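Side-chain contacts in cytochrome P450 (CYP102L1) (Mycobacterium phage Adler, PDB 6N6Q), which probably acts as a haem-dependent monooxygenase of the cytochrome P450 superfamily, encoded by a bacteriophage and holding an iron protoporphyrin IX: residues 30-35 against 40-45; 49-54 against 58-63; 70-75 against 371-376. One frame throughout, in Å; residues are numbered along the deposited sequence.

Contact 1: 30-35 against 40-45; sequences VDFATP and TREGRR
E42 packs against V30 and F32, and its carboxylate is gripped at OE1 by two groups: NE of R45 forms a salt bridge to E42 OE1 at 3.4 Å, and H46 NE2, four residues on, is hydrogen-bonded to the same oxygen. Its other oxygen, E42 OE2, faces V30 and stands 3.7 Å from V30 CG2, a van der Waals contact of a methyl with a carboxylate oxygen; the two side chains cross at about a right angle. E42 reaches this place with CG anti to the backbone N (chi1 164°) and a bend at chi2, while its CB meets F32 CZ at 4.1 Å, at the rim of the ring and near its plane. Ring and carboxylate are turned 53° apart. V30 also serves its own segment, since V30 CG1 sits 3.6 Å above one face of the F32 ring, offset toward the rim. Within 30-35, A33 N donates to D31 OD1 at 3.2 Å, from above the carboxylate plane, closing an Asx turn in the lead-in to the helix. The contact thus folds the loop before helix 35-43 back onto that helix, and strand 49-53 adjoins it, with Q52 touching both F32 and E42 and F50 touching E42.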
loop_
_atom_site.group_PDB
_atom_site.type_symbol
_atom_site.label_atom_id
_atom_site.label_comp_id
_atom_site.label_asym_id
_atom_site.label_seq_id
_atom_site.Cartn_x
_atom_site.Cartn_y
_atom_site.Cartn_z
ATOM N N VAL A 30 26.977 -4.921 -7.354
ATOM C CA VAL A 30 25.655 -4.847 -6.746
ATOM C C VAL A 30 24.762 -5.901 -7.379
ATOM O O VAL A 30 24.776 -6.090 -8.601
ATOM C CB VAL A 30 25.032 -3.443 -6.898
ATOM C CG1 VAL A 30 23.685 -3.378 -6.195
ATOM C CG2 VAL A 30 25.972 -2.384 -6.354
ATOM N N ASP A 31 23.984 -6.586 -6.546
ATOM C CA ASP A 31 22.995 -7.553 -7.002
ATOM C C ASP A 31 21.629 -6.880 -7.026
ATOM O O ASP A 31 21.106 -6.493 -5.974
ATOM C CB ASP A 31 22.975 -8.782 -6.096
ATOM C CG ASP A 31 22.135 -9.912 -6.663
ATOM O OD1 ASP A 31 21.661 -9.790 -7.814
ATOM O OD2 ASP A 31 21.949 -10.925 -5.956
ATOM N N PHE A 32 21.055 -6.737 -8.222
ATOM C CA PHE A 32 19.752 -6.106 -8.395
ATOM C C PHE A 32 18.624 -7.125 -8.518
ATOM O O PHE A 32 17.594 -6.839 -9.142
ATOM C CB PHE A 32 19.767 -5.179 -9.611
ATOM C CG PHE A 32 20.700 -4.011 -9.467
ATOM C CD1 PHE A 32 20.321 -2.890 -8.747
ATOM C CD2 PHE A 32 21.955 -4.033 -10.051
ATOM C CE1 PHE A 32 21.177 -1.816 -8.610
ATOM C CE2 PHE A 32 22.814 -2.962 -9.916
ATOM C CZ PHE A 32 22.425 -1.852 -9.195
ATOM N N ALA A 33 18.803 -8.319 -7.945
ATOM C CA ALA A 33 17.699 -9.268 -7.847
ATOM C C ALA A 33 16.522 -8.642 -7.110
ATOM O O ALA A 33 15.372 -8.732 -7.555
ATOM C CB ALA A 33 18.165 -10.542 -7.145
ATOM N N THR A 34 16.796 -8.005 -5.972
ATOM C CA THR A 34 15.846 -7.095 -5.353
ATOM C C THR A 34 16.161 -5.695 -5.863
ATOM O O THR A 34 17.194 -5.126 -5.474
ATOM C CB THR A 34 15.946 -7.154 -3.836
ATOM O OG1 THR A 34 17.245 -6.709 -3.423
ATOM C CG2 THR A 34 15.729 -8.579 -3.347
ATOM N N PRO A 35 15.334 -5.113 -6.737
ATOM C CA PRO A 35 15.750 -3.870 -7.416
ATOM C C PRO A 35 15.956 -2.688 -6.482
ATOM O O PRO A 35 17.024 -2.061 -6.510
ATOM C CB PRO A 35 14.606 -3.624 -8.410
ATOM C CG PRO A 35 13.961 -4.960 -8.599
ATOM C CD PRO A 35 14.070 -5.642 -7.272
ATOM N N THR A 40 19.507 1.122 -3.493
ATOM C CA THR A 40 19.911 1.795 -2.262
ATOM C C THR A 40 21.388 1.561 -1.970
ATOM O O THR A 40 22.119 2.499 -1.631
ATOM C CB THR A 40 19.044 1.315 -1.096
ATOM O OG1 THR A 40 17.685 1.713 -1.313
ATOM C CG2 THR A 40 19.533 1.903 0.222
ATOM N N ARG A 41 21.847 0.312 -2.097
ATOM C CA ARG A 41 23.269 0.031 -1.935
ATOM C C ARG A 41 24.089 0.732 -3.010
ATOM O O ARG A 41 25.181 1.244 -2.738
ATOM C CB ARG A 41 23.517 -1.478 -1.968
ATOM C CG ARG A 41 22.769 -2.253 -0.898
ATOM C CD ARG A 41 23.277 -3.683 -0.789
ATOM N NE ARG A 41 22.571 -4.436 0.246
ATOM C CZ ARG A 41 22.858 -4.378 1.543
ATOM N NH1 ARG A 41 23.841 -3.598 1.973
ATOM N NH2 ARG A 41 22.162 -5.098 2.412
ATOM N N GLU A 42 23.570 0.770 -4.239
ATOM C CA GLU A 42 24.245 1.482 -5.318
ATOM C C GLU A 42 24.292 2.983 -5.059
ATOM O O GLU A 42 25.267 3.646 -5.433
ATOM C CB GLU A 42 23.543 1.183 -6.646
ATOM C CG GLU A 42 23.876 2.131 -7.792
ATOM C CD GLU A 42 25.314 2.027 -8.251
ATOM O OE1 GLU A 42 25.782 2.945 -8.958
ATOM O OE2 GLU A 42 25.976 1.029 -7.907
ATOM N N GLY A 43 23.266 3.531 -4.405
ATOM C CA GLY A 43 23.202 4.965 -4.184
ATOM C C GLY A 43 24.230 5.499 -3.210
ATOM O O GLY A 43 24.520 6.700 -3.234
ATOM N N ARG A 44 24.788 4.643 -2.354
ATOM C CA ARG A 44 25.740 5.111 -1.354
ATOM C C ARG A 44 27.115 5.410 -1.931
ATOM O O ARG A 44 27.939 6.014 -1.236
ATOM C CB ARG A 44 25.862 4.091 -0.220
ATOM C CG ARG A 44 24.716 4.153 0.778
ATOM C CD ARG A 44 25.011 3.333 2.020
ATOM N NE ARG A 44 25.072 1.903 1.731
ATOM C CZ ARG A 44 24.023 1.089 1.777
ATOM N NH1 ARG A 44 22.827 1.564 2.100
ATOM N NH2 ARG A 44 24.168 -0.200 1.500
ATOM N N ARG A 45 27.387 5.013 -3.172
ATOM C CA ARG A 45 28.616 5.394 -3.850
ATOM C C ARG A 45 28.428 6.614 -4.741
ATOM O O ARG A 45 29.364 7.012 -5.442
ATOM C CB ARG A 45 29.167 4.218 -4.661
ATOM C CG ARG A 45 28.541 4.017 -6.033
ATOM C CD ARG A 45 29.224 2.867 -6.760
ATOM N NE ARG A 45 29.109 2.978 -8.211
ATOM C CZ ARG A 45 29.748 2.190 -9.069
ATOM N NH1 ARG A 45 30.548 1.232 -8.620
ATOM N NH2 ARG A 45 29.593 2.360 -10.375
#

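Contact 2: 49-54 against 58-63; sequences IFEQCI and RVVVVD
The F50 ring carries V61 over one face: V61 CB lies 3.9 Å from the ring centroid and 26° off the normal, a CH-pi contact displaced toward the rim. At the ring edge, near its plane, is D63 OD2, 4.1 Å from F50 CE1, and H46 stacks on the same ring. With chi1 of F50 at 58°, its CG stands between its own backbone N and carbonyl carbon, which swings the ring alongside V61, both side chains pointing the same way. The guanidinium of R58 meets E51 obliquely, its plane 37° from the carboxylate, in a salt bridge of 3.3 Å between R58 NH1 and E51 OE2; the aliphatic R58 CD also packs against E51 CB. These residues belong to a beta hairpin at the margin of the P450 beta domain, whose strands 49-53 and 58-62 run antiparallel. F50 with V61 and Q52 with V59 are its hydrogen-bonded pairs; V61 N reaches F50 O at 3.0 Å and F50 N returns a bond to V61 O, whereas in the other pair V59 N to Q52 O is sound and Q52 N to V59 O weak. On the sheet face of I49, E51 and C53, I49 CG1 touches V60 CG1 at 3.7 Å, and C53 SG rests 3.6 Å from R58 CB.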
loop_
_atom_site.group_PDB
_atom_site.type_symbol
_atom_site.label_atom_id
_atom_site.label_comp_id
_atom_site.label_asym_id
_atom_site.label_seq_id
_atom_site.Cartn_x
_atom_site.Cartn_y
_atom_site.Cartn_z
ATOM N N ILE A 49 22.076 11.136 -6.772
ATOM C CA ILE A 49 21.431 10.933 -8.065
ATOM C C ILE A 49 22.424 10.234 -8.981
ATOM O O ILE A 49 23.633 10.470 -8.904
ATOM C CB ILE A 49 20.927 12.274 -8.659
ATOM C CG1 ILE A 49 20.032 12.025 -9.876
ATOM C CG2 ILE A 49 22.093 13.180 -9.013
ATOM C CD1 ILE A 49 19.416 13.284 -10.448
ATOM N N PHE A 50 21.911 9.364 -9.846
ATOM C CA PHE A 50 22.745 8.524 -10.703
ATOM C C PHE A 50 21.840 7.807 -11.702
ATOM O O PHE A 50 20.620 7.997 -11.714
ATOM C CB PHE A 50 23.557 7.523 -9.877
ATOM C CG PHE A 50 22.713 6.624 -9.018
ATOM C CD1 PHE A 50 22.286 7.040 -7.766
ATOM C CD2 PHE A 50 22.346 5.363 -9.461
ATOM C CE1 PHE A 50 21.506 6.218 -6.975
ATOM C CE2 PHE A 50 21.565 4.537 -8.673
ATOM C CZ PHE A 50 21.148 4.963 -7.427
ATOM N N GLU A 51 22.457 6.975 -12.541
ATOM C CA GLU A 51 21.759 6.124 -13.491
ATOM C C GLU A 51 22.025 4.661 -13.160
ATOM O O GLU A 51 23.047 4.315 -12.560
ATOM C CB GLU A 51 22.201 6.397 -14.935
ATOM C CG GLU A 51 21.785 7.735 -15.504
ATOM C CD GLU A 51 22.259 7.907 -16.936
ATOM O OE1 GLU A 51 23.328 7.354 -17.273
ATOM O OE2 GLU A 51 21.562 8.580 -17.725
ATOM N N GLN A 52 21.100 3.795 -13.576
ATOM C CA GLN A 52 21.260 2.366 -13.352
ATOM C C GLN A 52 20.307 1.592 -14.254
ATOM O O GLN A 52 19.139 1.960 -14.391
ATOM C CB GLN A 52 21.005 1.997 -11.886
ATOM C CG GLN A 52 21.311 0.547 -11.569
ATOM C CD GLN A 52 22.750 0.187 -11.872
ATOM O OE1 GLN A 52 23.667 0.951 -11.575
ATOM N NE2 GLN A 52 22.955 -0.977 -12.477
ATOM N N CYS A 53 20.819 0.521 -14.858
ATOM C CA CYS A 53 20.002 -0.428 -15.609
ATOM C C CYS A 53 19.597 -1.556 -14.667
ATOM O O CYS A 53 20.448 -2.328 -14.214
ATOM C CB CYS A 53 20.765 -0.976 -16.812
ATOM S SG CYS A 53 20.928 0.158 -18.210
ATOM N N ILE A 54 18.305 -1.656 -14.372
ATOM C CA ILE A 54 17.791 -2.679 -13.464
ATOM C C ILE A 54 17.171 -3.844 -14.224
ATOM O O ILE A 54 17.443 -5.006 -13.923
ATOM C CB ILE A 54 16.790 -2.063 -12.461
ATOM C CG1 ILE A 54 15.824 -1.109 -13.163
ATOM C CG2 ILE A 54 17.532 -1.350 -11.342
ATOM C CD1 ILE A 54 14.783 -0.522 -12.232
ATOM N N ARG A 58 16.853 1.879 -18.151
ATOM C CA ARG A 58 17.741 2.645 -17.291
ATOM C C ARG A 58 16.947 3.785 -16.671
ATOM O O ARG A 58 16.172 4.458 -17.356
ATOM C CB ARG A 58 18.938 3.191 -18.072
ATOM C CG ARG A 58 19.621 4.376 -17.407
ATOM C CD ARG A 58 20.988 4.657 -18.012
ATOM N NE ARG A 58 20.982 4.552 -19.467
ATOM C CZ ARG A 58 20.511 5.488 -20.285
ATOM N NH1 ARG A 58 19.993 6.604 -19.792
ATOM N NH2 ARG A 58 20.551 5.305 -21.596
ATOM N N VAL A 59 17.127 3.989 -15.371
ATOM C CA VAL A 59 16.350 4.970 -14.626
ATOM C C VAL A 59 17.295 5.911 -13.894
ATOM O O VAL A 59 18.331 5.487 -13.367
ATOM C CB VAL A 59 15.376 4.286 -13.642
ATOM C CG1 VAL A 59 16.126 3.374 -12.679
ATOM C CG2 VAL A 59 14.563 5.320 -12.893
ATOM N N VAL A 60 16.950 7.195 -13.887
ATOM C CA VAL A 60 17.632 8.173 -13.049
ATOM C C VAL A 60 17.063 8.039 -11.640
ATOM O O VAL A 60 15.901 8.375 -11.395
ATOM C CB VAL A 60 17.461 9.596 -13.587
ATOM C CG1 VAL A 60 18.140 10.594 -12.663
ATOM C CG2 VAL A 60 18.015 9.699 -15.002
ATOM N N VAL A 61 17.873 7.534 -10.717
ATOM C CA VAL A 61 17.456 7.305 -9.339
ATOM C C VAL A 61 17.867 8.506 -8.500
ATOM O O VAL A 61 19.024 8.939 -8.548
ATOM C CB VAL A 61 18.066 6.010 -8.780
ATOM C CG1 VAL A 61 17.618 5.786 -7.345
ATOM C CG2 VAL A 61 17.693 4.826 -9.658
ATOM N N VAL A 62 16.923 9.044 -7.735
ATOM C CA VAL A 62 17.173 10.159 -6.827
ATOM C C VAL A 62 16.934 9.662 -5.410
ATOM O O VAL A 62 15.832 9.198 -5.088
ATOM C CB VAL A 62 16.278 11.368 -7.143
ATOM C CG1 VAL A 62 16.739 12.584 -6.361
ATOM C CG2 VAL A 62 16.280 11.656 -8.636
ATOM N N ASP A 63 17.965 9.749 -4.565
ATOM C CA ASP A 63 17.855 9.319 -3.176
ATOM C C ASP A 63 18.455 10.324 -2.198
ATOM O O ASP A 63 18.669 9.977 -1.030
ATOM C CB ASP A 63 18.511 7.945 -2.978
ATOM C CG ASP A 63 19.986 7.938 -3.340
ATOM O OD1 ASP A 63 20.456 8.919 -3.948
ATOM O OD2 ASP A 63 20.678 6.949 -3.014
#

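Contact 3: 70-75 against 371-376; sequences EINNPQ and VFVNLH
I71, in the last turn of helix 65-71, packs on V371 and V373 of strand 370-374, so that a helix of the P450 beta domain covers part of one face of the mixed sheet. The apolar contacts are all between methyl groups. I71 CG2 stands 3.8 Å from V373 CG2 and 3.9 Å from V371 CG2, bridging two side chains that leave the strand on the same side, while I71 CD1 adds a second approach to V371 CG2 at 4.0 Å. The I71 and V373 side chains run antiparallel past one another, whereas those of I71 and V371 are set at a slant. The position of CG2 follows from chi1 of I71 at -61°, which holds this methyl anti to the backbone N. V371 also touches V60 and V62 on the neighbouring strand, continuing the apolar layer.

Polar groups border the packing and bind outside the two segments. N72, where the chain leaves helical geometry, has its OD1 engaged by the hydroxyl of Y348; I71 O accepts from R350 NH1. Within 70-75, the backbone N of N73 bonds to E70 O at 3.2 Å, closing the helix end. The amide oxygen of N72 borders V373 as well, with N72 OD1 4.3 Å from V373 CG2.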
loop_
_atom_site.group_PDB
_atom_site.type_symbol
_atom_site.label_atom_id
_atom_site.label_comp_id
_atom_site.label_asym_id
_atom_site.label_seq_id
_atom_site.Cartn_x
_atom_site.Cartn_y
_atom_site.Cartn_z
ATOM N N GLU A 70 13.325 18.855 -4.285
ATOM C CA GLU A 70 13.171 19.590 -5.536
ATOM C C GLU A 70 12.317 18.807 -6.526
ATOM O O GLU A 70 11.504 19.389 -7.252
ATOM C CB GLU A 70 14.540 19.899 -6.141
ATOM C CG GLU A 70 15.297 21.019 -5.448
ATOM C CD GLU A 70 16.696 21.206 -6.007
ATOM O OE1 GLU A 70 17.558 20.334 -5.763
ATOM O OE2 GLU A 70 16.931 22.217 -6.700
ATOM N N ILE A 71 12.492 17.483 -6.565
ATOM C CA ILE A 71 11.680 16.639 -7.436
ATOM C C ILE A 71 10.221 16.656 -6.996
ATOM O O ILE A 71 9.310 16.580 -7.830
ATOM C CB ILE A 71 12.252 15.207 -7.464
ATOM C CG1 ILE A 71 13.681 15.212 -8.007
ATOM C CG2 ILE A 71 11.387 14.289 -8.306
ATOM C CD1 ILE A 71 13.773 15.564 -9.475
ATOM N N ASN A 72 9.970 16.771 -5.692
ATOM C CA ASN A 72 8.613 16.814 -5.165
ATOM C C ASN A 72 7.971 18.195 -5.271
ATOM O O ASN A 72 6.945 18.434 -4.621
ATOM C CB ASN A 72 8.596 16.346 -3.708
ATOM C CG ASN A 72 8.969 14.883 -3.561
ATOM O OD1 ASN A 72 8.905 14.114 -4.521
ATOM N ND2 ASN A 72 9.355 14.489 -2.352
ATOM N N ASN A 73 8.537 19.104 -6.056
ATOM C CA ASN A 73 7.951 20.431 -6.210
ATOM C C ASN A 73 6.764 20.363 -7.164
ATOM O O ASN A 73 6.931 19.945 -8.315
ATOM C CB ASN A 73 8.984 21.419 -6.728
ATOM C CG ASN A 73 8.402 22.797 -6.952
ATOM O OD1 ASN A 73 7.959 23.124 -8.052
ATOM N ND2 ASN A 73 8.391 23.614 -5.905
ATOM N N PRO A 74 5.565 20.772 -6.740
ATOM C CA PRO A 74 4.384 20.597 -7.601
ATOM C C PRO A 74 4.349 21.527 -8.803
ATOM O O PRO A 74 3.661 21.211 -9.782
ATOM C CB PRO A 74 3.216 20.876 -6.648
ATOM C CG PRO A 74 3.792 21.789 -5.618
ATOM C CD PRO A 74 5.222 21.365 -5.436
ATOM N N GLN A 75 5.057 22.657 -8.769
ATOM C CA GLN A 75 5.022 23.578 -9.901
ATOM C C GLN A 75 5.879 23.095 -11.065
ATOM O O GLN A 75 5.520 23.322 -12.226
ATOM C CB GLN A 75 5.473 24.974 -9.469
ATOM C CG GLN A 75 4.478 25.720 -8.591
ATOM C CD GLN A 75 4.497 25.247 -7.151
ATOM O OE1 GLN A 75 5.404 24.525 -6.734
ATOM N NE2 GLN A 75 3.494 25.653 -6.382
ATOM N N VAL A 371 12.209 10.523 -13.524
ATOM C CA VAL A 371 13.161 9.999 -12.556
ATOM C C VAL A 371 12.402 9.153 -11.540
ATOM O O VAL A 371 11.170 9.147 -11.495
ATOM C CB VAL A 371 13.947 11.117 -11.838
ATOM C CG1 VAL A 371 14.719 11.966 -12.841
ATOM C CG2 VAL A 371 13.002 11.977 -11.010
ATOM N N PHE A 372 13.162 8.438 -10.714
ATOM C CA PHE A 372 12.615 7.588 -9.664
ATOM C C PHE A 372 13.097 8.106 -8.318
ATOM O O PHE A 372 14.306 8.239 -8.098
ATOM C CB PHE A 372 13.035 6.130 -9.863
ATOM C CG PHE A 372 12.572 5.204 -8.770
ATOM C CD1 PHE A 372 11.246 4.809 -8.689
ATOM C CD2 PHE A 372 13.470 4.711 -7.837
ATOM C CE1 PHE A 372 10.820 3.951 -7.687
ATOM C CE2 PHE A 372 13.050 3.852 -6.835
ATOM C CZ PHE A 372 11.724 3.471 -6.762
ATOM N N VAL A 373 12.155 8.404 -7.429
ATOM C CA VAL A 373 12.469 8.782 -6.057
ATOM C C VAL A 373 12.547 7.501 -5.237
ATOM O O VAL A 373 11.543 6.807 -5.058
ATOM C CB VAL A 373 11.427 9.750 -5.486
ATOM C CG1 VAL A 373 11.677 9.984 -4.004
ATOM C CG2 VAL A 373 11.450 11.067 -6.250
ATOM N N ASN A 374 13.742 7.176 -4.749
ATOM C CA ASN A 374 13.964 5.966 -3.959
ATOM C C ASN A 374 13.655 6.290 -2.501
ATOM O O ASN A 374 14.507 6.808 -1.774
ATOM C CB ASN A 374 15.394 5.464 -4.134
ATOM C CG ASN A 374 15.611 4.083 -3.543
ATOM O OD1 ASN A 374 14.901 3.662 -2.632
ATOM N ND2 ASN A 374 16.604 3.370 -4.061
ATOM N N LEU A 375 12.428 5.979 -2.072
ATOM C CA LEU A 375 12.032 6.261 -0.695
ATOM C C LEU A 375 12.784 5.378 0.292
ATOM O O LEU A 375 13.160 5.836 1.377
ATOM C CB LEU A 375 10.525 6.074 -0.524
ATOM C CG LEU A 375 9.612 7.124 -1.151
ATOM C CD1 LEU A 375 8.173 6.649 -1.110
ATOM C CD2 LEU A 375 9.761 8.452 -0.425
ATOM N N HIS A 376 13.005 4.109 -0.061
ATOM C CA HIS A 376 13.705 3.202 0.843
ATOM C C HIS A 376 15.106 3.707 1.156
ATOM O O HIS A 376 15.572 3.601 2.297
ATOM C CB HIS A 376 13.768 1.799 0.244
ATOM C CG HIS A 376 14.687 0.874 0.981
ATOM N ND1 HIS A 376 15.836 0.363 0.419
ATOM C CD2 HIS A 376 14.632 0.382 2.241
ATOM C CE1 HIS A 376 16.446 -0.413 1.298
ATOM N NE2 HIS A 376 15.736 -0.418 2.412
#

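The three contacts follow one another in the order 1, 2, 3 for their first segments, but contact 3 alone is long-range, bringing 371-376 back to 70-75 across 295 residues. Contacts 1 and 2 have centres about 10 Å apart and touch where G43 and E42 meet F50. Contacts 2 and 3, with centres about 13 Å apart, both reach one five-stranded mixed sheet, in which strands 58-62 and 370-374 are parallel neighbours; V62 N stands 2.8 Å from F372 O, a probable hydrogen bond. Contacts 1 and 3, whose centres are about 19 Å apart, still meet through T40 OG1 and H376 ND1. Together they tie the N-terminal helix and hairpin to a strand from late in the chain, joining part of the beta domain that lies beside the haem-bearing helical part.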